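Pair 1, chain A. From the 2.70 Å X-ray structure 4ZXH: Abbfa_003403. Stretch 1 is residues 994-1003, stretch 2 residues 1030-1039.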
# COMPACT_ATOMS: atom_id res chain seq x y z
N ARG A 994 -17.24 21.87 11.44
CA ARG A 994 -16.08 21.87 12.36
C ARG A 994 -15.09 20.74 12.08
O ARG A 994 -15.42 19.56 12.20
CB ARG A 994 -16.57 21.78 13.79
CG ARG A 994 -15.48 21.89 14.84
CD ARG A 994 -15.98 21.45 16.19
NE ARG A 994 -16.91 22.38 16.80
CZ ARG A 994 -18.03 22.01 17.43
NH1 ARG A 994 -18.36 20.74 17.47
NH2 ARG A 994 -18.83 22.91 18.00
N VAL A 995 -13.88 21.11 11.70
CA VAL A 995 -12.90 20.14 11.22
C VAL A 995 -11.73 20.02 12.17
O VAL A 995 -11.11 21.01 12.54
CB VAL A 995 -12.37 20.53 9.81
CG1 VAL A 995 -11.10 19.78 9.48
CG2 VAL A 995 -13.44 20.27 8.75
N GLY A 996 -11.44 18.79 12.56
CA GLY A 996 -10.33 18.53 13.46
C GLY A 996 -9.11 18.19 12.65
O GLY A 996 -9.22 17.74 11.52
N ILE A 997 -7.93 18.36 13.24
CA ILE A 997 -6.69 18.19 12.50
C ILE A 997 -6.41 16.73 12.08
O ILE A 997 -5.47 16.49 11.35
CB ILE A 997 -5.50 18.72 13.31
CG1 ILE A 997 -5.25 17.86 14.55
CG2 ILE A 997 -5.74 20.19 13.70
CD1 ILE A 997 -4.05 18.29 15.34
N HIS A 998 -7.24 15.79 12.51
CA HIS A 998 -7.09 14.39 12.09
C HIS A 998 -8.19 13.92 11.13
O HIS A 998 -8.24 12.76 10.77
CB HIS A 998 -7.03 13.47 13.30
CG HIS A 998 -5.82 13.71 14.15
ND1 HIS A 998 -5.86 13.80 15.52
CD2 HIS A 998 -4.53 13.92 13.80
CE1 HIS A 998 -4.65 14.05 15.99
NE2 HIS A 998 -3.82 14.12 14.96
N ASP A 999 -9.07 14.83 10.73
CA ASP A 999 -10.11 14.51 9.77
C ASP A 999 -9.51 14.48 8.39
O ASP A 999 -8.79 15.40 8.00
CB ASP A 999 -11.26 15.51 9.84
CG ASP A 999 -12.07 15.39 11.12
OD1 ASP A 999 -11.95 14.34 11.79
OD2 ASP A 999 -12.82 16.33 11.46
N ASP A 1000 -9.83 13.43 7.65
CA ASP A 1000 -9.29 13.23 6.32
C ASP A 1000 -10.16 13.95 5.27
O ASP A 1000 -11.39 13.87 5.26
CB ASP A 1000 -9.18 11.74 6.02
CG ASP A 1000 -8.56 11.45 4.67
OD1 ASP A 1000 -9.19 11.76 3.63
OD2 ASP A 1000 -7.44 10.89 4.66
N PHE A 1001 -9.48 14.67 4.38
CA PHE A 1001 -10.14 15.50 3.41
C PHE A 1001 -11.14 14.71 2.58
O PHE A 1001 -12.25 15.17 2.35
CB PHE A 1001 -9.09 16.16 2.52
CG PHE A 1001 -9.65 16.98 1.42
CD1 PHE A 1001 -10.10 18.28 1.66
CD2 PHE A 1001 -9.69 16.48 0.13
CE1 PHE A 1001 -10.62 19.06 0.63
CE2 PHE A 1001 -10.19 17.25 -0.92
CZ PHE A 1001 -10.66 18.54 -0.67
N PHE A 1002 -10.75 13.52 2.15
CA PHE A 1002 -11.58 12.76 1.23
C PHE A 1002 -12.66 11.97 1.99
O PHE A 1002 -13.76 11.77 1.48
CB PHE A 1002 -10.71 11.83 0.37
CG PHE A 1002 -9.77 12.58 -0.54
CD1 PHE A 1002 -10.19 13.01 -1.80
CD2 PHE A 1002 -8.47 12.86 -0.13
CE1 PHE A 1002 -9.32 13.73 -2.64
CE2 PHE A 1002 -7.60 13.57 -0.97
CZ PHE A 1002 -8.03 14.01 -2.22
N GLU A 1003 -12.35 11.53 3.21
CA GLU A 1003 -13.37 10.92 4.05
C GLU A 1003 -14.46 11.91 4.44
O GLU A 1003 -15.62 11.54 4.57
CB GLU A 1003 -12.75 10.33 5.31
CG GLU A 1003 -11.92 9.09 5.05
CD GLU A 1003 -11.17 8.60 6.27
OE1 GLU A 1003 -11.31 9.23 7.35
OE2 GLU A 1003 -10.42 7.60 6.15
N LEU A 1030 0.82 16.03 -3.14
CA LEU A 1030 1.08 16.29 -1.72
C LEU A 1030 -0.20 16.19 -0.90
O LEU A 1030 -0.18 15.66 0.22
CB LEU A 1030 1.72 17.66 -1.51
CG LEU A 1030 3.22 17.62 -1.82
CD1 LEU A 1030 3.87 19.01 -1.86
CD2 LEU A 1030 3.89 16.74 -0.79
N LEU A 1031 -1.31 16.67 -1.44
CA LEU A 1031 -2.57 16.59 -0.71
C LEU A 1031 -3.09 15.15 -0.63
O LEU A 1031 -3.71 14.75 0.35
CB LEU A 1031 -3.63 17.48 -1.36
CG LEU A 1031 -5.02 17.35 -0.74
CD1 LEU A 1031 -4.98 17.75 0.70
CD2 LEU A 1031 -5.99 18.22 -1.50
N ALA A 1032 -2.84 14.37 -1.67
CA ALA A 1032 -3.33 13.00 -1.70
C ALA A 1032 -2.66 12.15 -0.67
O ALA A 1032 -3.20 11.17 -0.16
CB ALA A 1032 -3.14 12.41 -3.05
N GLN A 1033 -1.49 12.59 -0.29
CA GLN A 1033 -0.69 11.75 0.51
C GLN A 1033 -0.54 12.30 1.93
O GLN A 1033 -0.42 11.55 2.91
CB GLN A 1033 0.58 11.57 -0.28
CG GLN A 1033 1.85 10.96 0.35
CD GLN A 1033 1.56 9.65 1.16
OE1 GLN A 1033 1.24 9.82 2.29
NE2 GLN A 1033 1.41 8.42 0.51
N TYR A 1034 -0.67 13.61 2.03
CA TYR A 1034 -0.87 14.28 3.30
C TYR A 1034 -2.28 14.90 3.39
O TYR A 1034 -2.43 16.11 3.28
CB TYR A 1034 0.22 15.35 3.51
CG TYR A 1034 1.60 14.77 3.38
CD1 TYR A 1034 2.20 14.09 4.44
CD2 TYR A 1034 2.28 14.84 2.18
CE1 TYR A 1034 3.46 13.53 4.31
CE2 TYR A 1034 3.54 14.28 2.05
CZ TYR A 1034 4.13 13.63 3.12
OH TYR A 1034 5.37 13.05 3.02
N SER A 1035 -3.30 14.09 3.65
CA SER A 1035 -4.69 14.54 3.51
C SER A 1035 -5.47 14.90 4.80
O SER A 1035 -6.67 15.21 4.75
CB SER A 1035 -5.47 13.46 2.74
OG SER A 1035 -5.21 12.20 3.30
N THR A 1036 -4.80 14.89 5.94
CA THR A 1036 -5.35 15.50 7.14
C THR A 1036 -4.68 16.83 7.37
O THR A 1036 -3.60 17.07 6.83
CB THR A 1036 -5.15 14.65 8.38
OG1 THR A 1036 -3.75 14.64 8.70
CG2 THR A 1036 -5.68 13.23 8.16
N VAL A 1037 -5.29 17.70 8.17
CA VAL A 1037 -4.69 19.00 8.45
C VAL A 1037 -3.37 18.82 9.19
O VAL A 1037 -2.38 19.51 8.90
CB VAL A 1037 -5.61 19.90 9.26
CG1 VAL A 1037 -4.87 21.15 9.69
CG2 VAL A 1037 -6.83 20.26 8.43
N GLU A 1038 -3.32 17.86 10.12
CA GLU A 1038 -2.09 17.64 10.85
C GLU A 1038 -0.94 17.32 9.90
O GLU A 1038 0.12 17.96 9.96
CB GLU A 1038 -2.22 16.51 11.86
CG GLU A 1038 -1.07 16.49 12.88
CD GLU A 1038 -0.71 15.10 13.35
OE1 GLU A 1038 -0.78 14.16 12.53
OE2 GLU A 1038 -0.37 14.94 14.54
N ARG A 1039 -1.16 16.32 9.05
CA ARG A 1039 -0.09 15.79 8.23
C ARG A 1039 0.37 16.82 7.19
O ARG A 1039 1.56 16.96 6.93
CB ARG A 1039 -0.52 14.49 7.56
CG ARG A 1039 -0.39 13.32 8.51
CD ARG A 1039 -1.10 12.04 8.06
NE ARG A 1039 -0.73 11.54 6.73
CZ ARG A 1039 0.50 11.24 6.33
NH1 ARG A 1039 1.55 11.42 7.12
NH2 ARG A 1039 0.69 10.78 5.11

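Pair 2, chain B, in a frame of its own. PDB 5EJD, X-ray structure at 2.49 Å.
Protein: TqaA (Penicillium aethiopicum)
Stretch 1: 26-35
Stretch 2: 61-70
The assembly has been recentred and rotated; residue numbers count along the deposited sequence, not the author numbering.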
# COMPACT_ATOMS: atom_id res chain seq x y z
N THR B 26 -10.39 8.87 -28.14
CA THR B 26 -10.96 10.02 -27.45
C THR B 26 -9.93 10.91 -26.86
O THR B 26 -10.27 11.92 -26.23
CB THR B 26 -11.85 9.59 -26.29
OG1 THR B 26 -11.06 9.02 -25.24
CG2 THR B 26 -12.90 8.59 -26.77
N ILE B 27 -8.66 10.60 -27.09
CA ILE B 27 -7.59 11.33 -26.42
C ILE B 27 -6.98 12.38 -27.34
O ILE B 27 -6.52 12.06 -28.42
CB ILE B 27 -6.50 10.37 -25.91
CG1 ILE B 27 -7.08 9.45 -24.85
CG2 ILE B 27 -5.36 11.15 -25.30
CD1 ILE B 27 -6.13 8.37 -24.44
N SER B 28 -7.02 13.65 -26.92
CA SER B 28 -6.44 14.70 -27.69
C SER B 28 -5.22 15.22 -26.96
O SER B 28 -5.05 15.02 -25.76
CB SER B 28 -7.45 15.82 -27.98
OG SER B 28 -7.41 16.82 -26.99
N ALA B 29 -4.36 15.88 -27.71
CA ALA B 29 -3.12 16.41 -27.20
C ALA B 29 -3.30 17.45 -26.11
O ALA B 29 -2.38 17.67 -25.34
CB ALA B 29 -2.29 16.98 -28.33
N SER B 30 -4.47 18.06 -26.04
CA SER B 30 -4.76 19.08 -25.00
C SER B 30 -5.42 18.50 -23.75
O SER B 30 -5.78 19.24 -22.85
CB SER B 30 -5.70 20.12 -25.61
OG SER B 30 -6.88 19.47 -26.06
N ASP B 31 -5.67 17.19 -23.75
CA ASP B 31 -6.26 16.52 -22.59
C ASP B 31 -5.39 16.59 -21.32
O ASP B 31 -4.16 16.48 -21.36
CB ASP B 31 -6.57 15.07 -22.89
CG ASP B 31 -7.90 14.86 -23.56
OD1 ASP B 31 -8.82 15.68 -23.36
OD2 ASP B 31 -8.05 13.84 -24.28
N ASN B 32 -6.08 16.79 -20.21
CA ASN B 32 -5.50 16.86 -18.90
C ASN B 32 -5.69 15.53 -18.17
O ASN B 32 -6.83 15.06 -17.98
CB ASN B 32 -6.17 18.00 -18.15
CG ASN B 32 -5.65 18.16 -16.75
OD1 ASN B 32 -5.71 17.21 -15.94
ND2 ASN B 32 -5.06 19.30 -16.47
N PHE B 33 -4.60 14.95 -17.70
CA PHE B 33 -4.62 13.65 -17.05
C PHE B 33 -5.64 13.55 -15.91
O PHE B 33 -6.35 12.56 -15.80
CB PHE B 33 -3.22 13.33 -16.52
CG PHE B 33 -3.04 11.91 -16.00
CD1 PHE B 33 -3.00 11.67 -14.64
CD2 PHE B 33 -2.85 10.87 -16.85
CE1 PHE B 33 -2.83 10.40 -14.14
CE2 PHE B 33 -2.67 9.59 -16.37
CZ PHE B 33 -2.67 9.35 -15.01
N PHE B 34 -5.70 14.56 -15.07
CA PHE B 34 -6.58 14.55 -13.90
C PHE B 34 -8.03 14.82 -14.29
O PHE B 34 -8.93 14.15 -13.78
CB PHE B 34 -6.07 15.53 -12.84
CG PHE B 34 -4.67 15.20 -12.37
CD1 PHE B 34 -4.48 14.24 -11.39
CD2 PHE B 34 -3.57 15.78 -12.93
CE1 PHE B 34 -3.21 13.91 -10.95
CE2 PHE B 34 -2.29 15.45 -12.49
CZ PHE B 34 -2.10 14.52 -11.50
N PHE B 35 -8.27 15.71 -15.25
CA PHE B 35 -9.61 15.91 -15.73
C PHE B 35 -10.19 14.65 -16.39
O PHE B 35 -11.40 14.46 -16.32
CB PHE B 35 -9.67 17.10 -16.64
CG PHE B 35 -11.08 17.50 -17.05
CD1 PHE B 35 -11.90 18.22 -16.17
CD2 PHE B 35 -11.58 17.19 -18.35
CE1 PHE B 35 -13.17 18.61 -16.57
CE2 PHE B 35 -12.86 17.57 -18.75
CZ PHE B 35 -13.65 18.28 -17.86
N ASP B 61 6.35 14.81 -12.77
CA ASP B 61 6.23 15.40 -14.09
C ASP B 61 4.78 15.47 -14.52
O ASP B 61 4.37 16.42 -15.14
CB ASP B 61 7.05 14.61 -15.11
CG ASP B 61 8.57 14.56 -14.77
OD1 ASP B 61 9.14 15.63 -14.46
OD2 ASP B 61 9.18 13.45 -14.80
N ILE B 62 3.99 14.47 -14.14
CA ILE B 62 2.58 14.45 -14.47
C ILE B 62 1.81 15.49 -13.66
O ILE B 62 0.92 16.15 -14.18
CB ILE B 62 1.99 13.08 -14.25
CG1 ILE B 62 2.69 12.06 -15.16
CG2 ILE B 62 0.49 13.06 -14.53
CD1 ILE B 62 2.31 10.61 -14.93
N PHE B 63 2.17 15.70 -12.38
CA PHE B 63 1.55 16.83 -11.63
C PHE B 63 1.95 18.22 -12.20
O PHE B 63 1.14 19.14 -12.16
CB PHE B 63 1.88 16.78 -10.14
CG PHE B 63 1.04 15.81 -9.36
CD1 PHE B 63 -0.09 16.23 -8.69
CD2 PHE B 63 1.41 14.46 -9.27
CE1 PHE B 63 -0.87 15.34 -7.97
CE2 PHE B 63 0.65 13.58 -8.55
CZ PHE B 63 -0.50 14.02 -7.89
N ASP B 64 3.21 18.37 -12.62
CA ASP B 64 3.72 19.67 -13.14
C ASP B 64 3.23 19.94 -14.55
O ASP B 64 2.89 21.05 -14.86
CB ASP B 64 5.24 19.70 -13.14
CG ASP B 64 5.84 19.68 -11.72
OD1 ASP B 64 5.13 20.03 -10.74
OD2 ASP B 64 7.04 19.32 -11.60
N HIS B 65 3.09 18.88 -15.34
CA HIS B 65 2.68 18.99 -16.73
C HIS B 65 1.53 18.07 -17.05
O HIS B 65 1.66 17.08 -17.75
CB HIS B 65 3.85 18.69 -17.62
CG HIS B 65 4.95 19.66 -17.45
ND1 HIS B 65 6.16 19.34 -16.87
CD2 HIS B 65 4.97 20.99 -17.70
CE1 HIS B 65 6.89 20.43 -16.79
NE2 HIS B 65 6.19 21.44 -17.29
N PRO B 66 0.36 18.41 -16.51
CA PRO B 66 -0.82 17.54 -16.60
C PRO B 66 -1.40 17.39 -18.01
O PRO B 66 -2.19 16.48 -18.24
CB PRO B 66 -1.84 18.25 -15.70
CG PRO B 66 -1.43 19.68 -15.74
CD PRO B 66 0.06 19.69 -15.84
N VAL B 67 -1.02 18.27 -18.93
CA VAL B 67 -1.56 18.24 -20.28
C VAL B 67 -0.69 17.35 -21.14
O VAL B 67 0.55 17.45 -21.08
CB VAL B 67 -1.67 19.67 -20.87
CG1 VAL B 67 -1.97 19.62 -22.36
CG2 VAL B 67 -2.76 20.45 -20.15
N LEU B 68 -1.31 16.52 -21.96
CA LEU B 68 -0.57 15.48 -22.68
C LEU B 68 0.59 16.02 -23.50
O LEU B 68 1.72 15.53 -23.37
CB LEU B 68 -1.48 14.68 -23.57
CG LEU B 68 -0.94 13.34 -24.06
CD1 LEU B 68 -2.08 12.40 -24.35
CD2 LEU B 68 -0.11 13.47 -25.31
N SER B 69 0.33 17.02 -24.33
CA SER B 69 1.36 17.56 -25.20
C SER B 69 2.53 18.10 -24.39
O SER B 69 3.67 17.92 -24.80
CB SER B 69 0.79 18.66 -26.11
OG SER B 69 0.29 19.74 -25.35
N GLU B 70 2.26 18.77 -23.27
CA GLU B 70 3.32 19.28 -22.40
C GLU B 70 4.12 18.20 -21.71
O GLU B 70 5.34 18.29 -21.61
CB GLU B 70 2.76 20.18 -21.35
CG GLU B 70 2.26 21.53 -21.82
CD GLU B 70 1.93 22.35 -20.51
OE1 GLU B 70 1.30 21.81 -19.54
OE2 GLU B 70 2.40 23.49 -20.32

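Where do the two contacts differ most sharply? The difference lies at A:Asp1000 and A:Ser1035, matched by B:Asn32 and B:Pro66. In pair 1 the side chains are joined by a hydrogen bond from A:Ser1035 OG to A:Asp1000 OD2, 2.9 Å long. In pair 2 the proline ring has no hydroxyl to offer, and the amide simply packs against it, with B:Asn32 ND2 3.5 Å from B:Pro66 CB. Both acid and amide take the t rotamer, and in each OD1 accepts from backbone N atoms of the same stretch: A:Asp1000 OD1 accepts from A:Phe1002 N at 2.8 Å and A:Glu1003 N at 3.2 Å, while B:Asn32 OD1 accepts from B:Phe35 N at 3.0 Å and, weakly, from B:Phe34 N at 2.8 Å.

What backbone do they share? Fourteen central residues superpose with an RMSD of 0.6 Å. In each pair a type I turn, A:Gly996 to A:Asp999 or B:Ser28 to B:Asp31, lies against a segment that leaves one helix and enters another. An aspartate closes each turn and reaches back to its first residue: A:Gly996 N donates to A:Asp999 OD2 at 3.0 Å, and B:Ser28 N to B:Asp31 OD2 at 2.8 Å.

Which bonds hold the stretches together? Two backbone bonds recur at matched positions. A:Phe1001 N donates to A:Ser1035 O and B:Phe33 N to B:Pro66 O, both at 2.9 Å; the bond uses the carbonyl of B:Pro66, which a proline has like any other residue. Near the turn, A:Glu1038 N donates to A:Ile997 O at 2.8 Å and B:Ser69 N to B:Ala29 O at 3.0 Å. Pair 2 adds a bond from B:Leu68 N to B:Asp31 O at 2.9 Å, whereas the matched A:Val1037 N stands 4.2 Å from A:Asp999 O.

How do different side chains fill the same space? Beside the first helix, A:Phe1001 CE2 lies 4.3 Å from A:Leu1031 CD2, and B:Phe33 CD1 3.8 Å from B:Ile62 CG2. The next phenylalanine meets a small neighbour in pair 1, with A:Phe1002 CE2 4.4 Å from A:Ala1032 CA, but an aromatic one in pair 2, where B:Phe34 CZ sits over one face of the B:Phe63 ring, 3.8 Å from CE1 of B:Phe63. At the other end A:Val995 CG1 lies 4.4 Å from A:Val1037 CG2, and the larger matched pair is closer, with B:Ile27 CG2 3.6 Å from B:Leu68 CD1; A:Ile997 CG2 also lies 4.2 Å from A:Val1037 CG1, where pair 2 has the smaller B:Ala29 in place of A:Ile997.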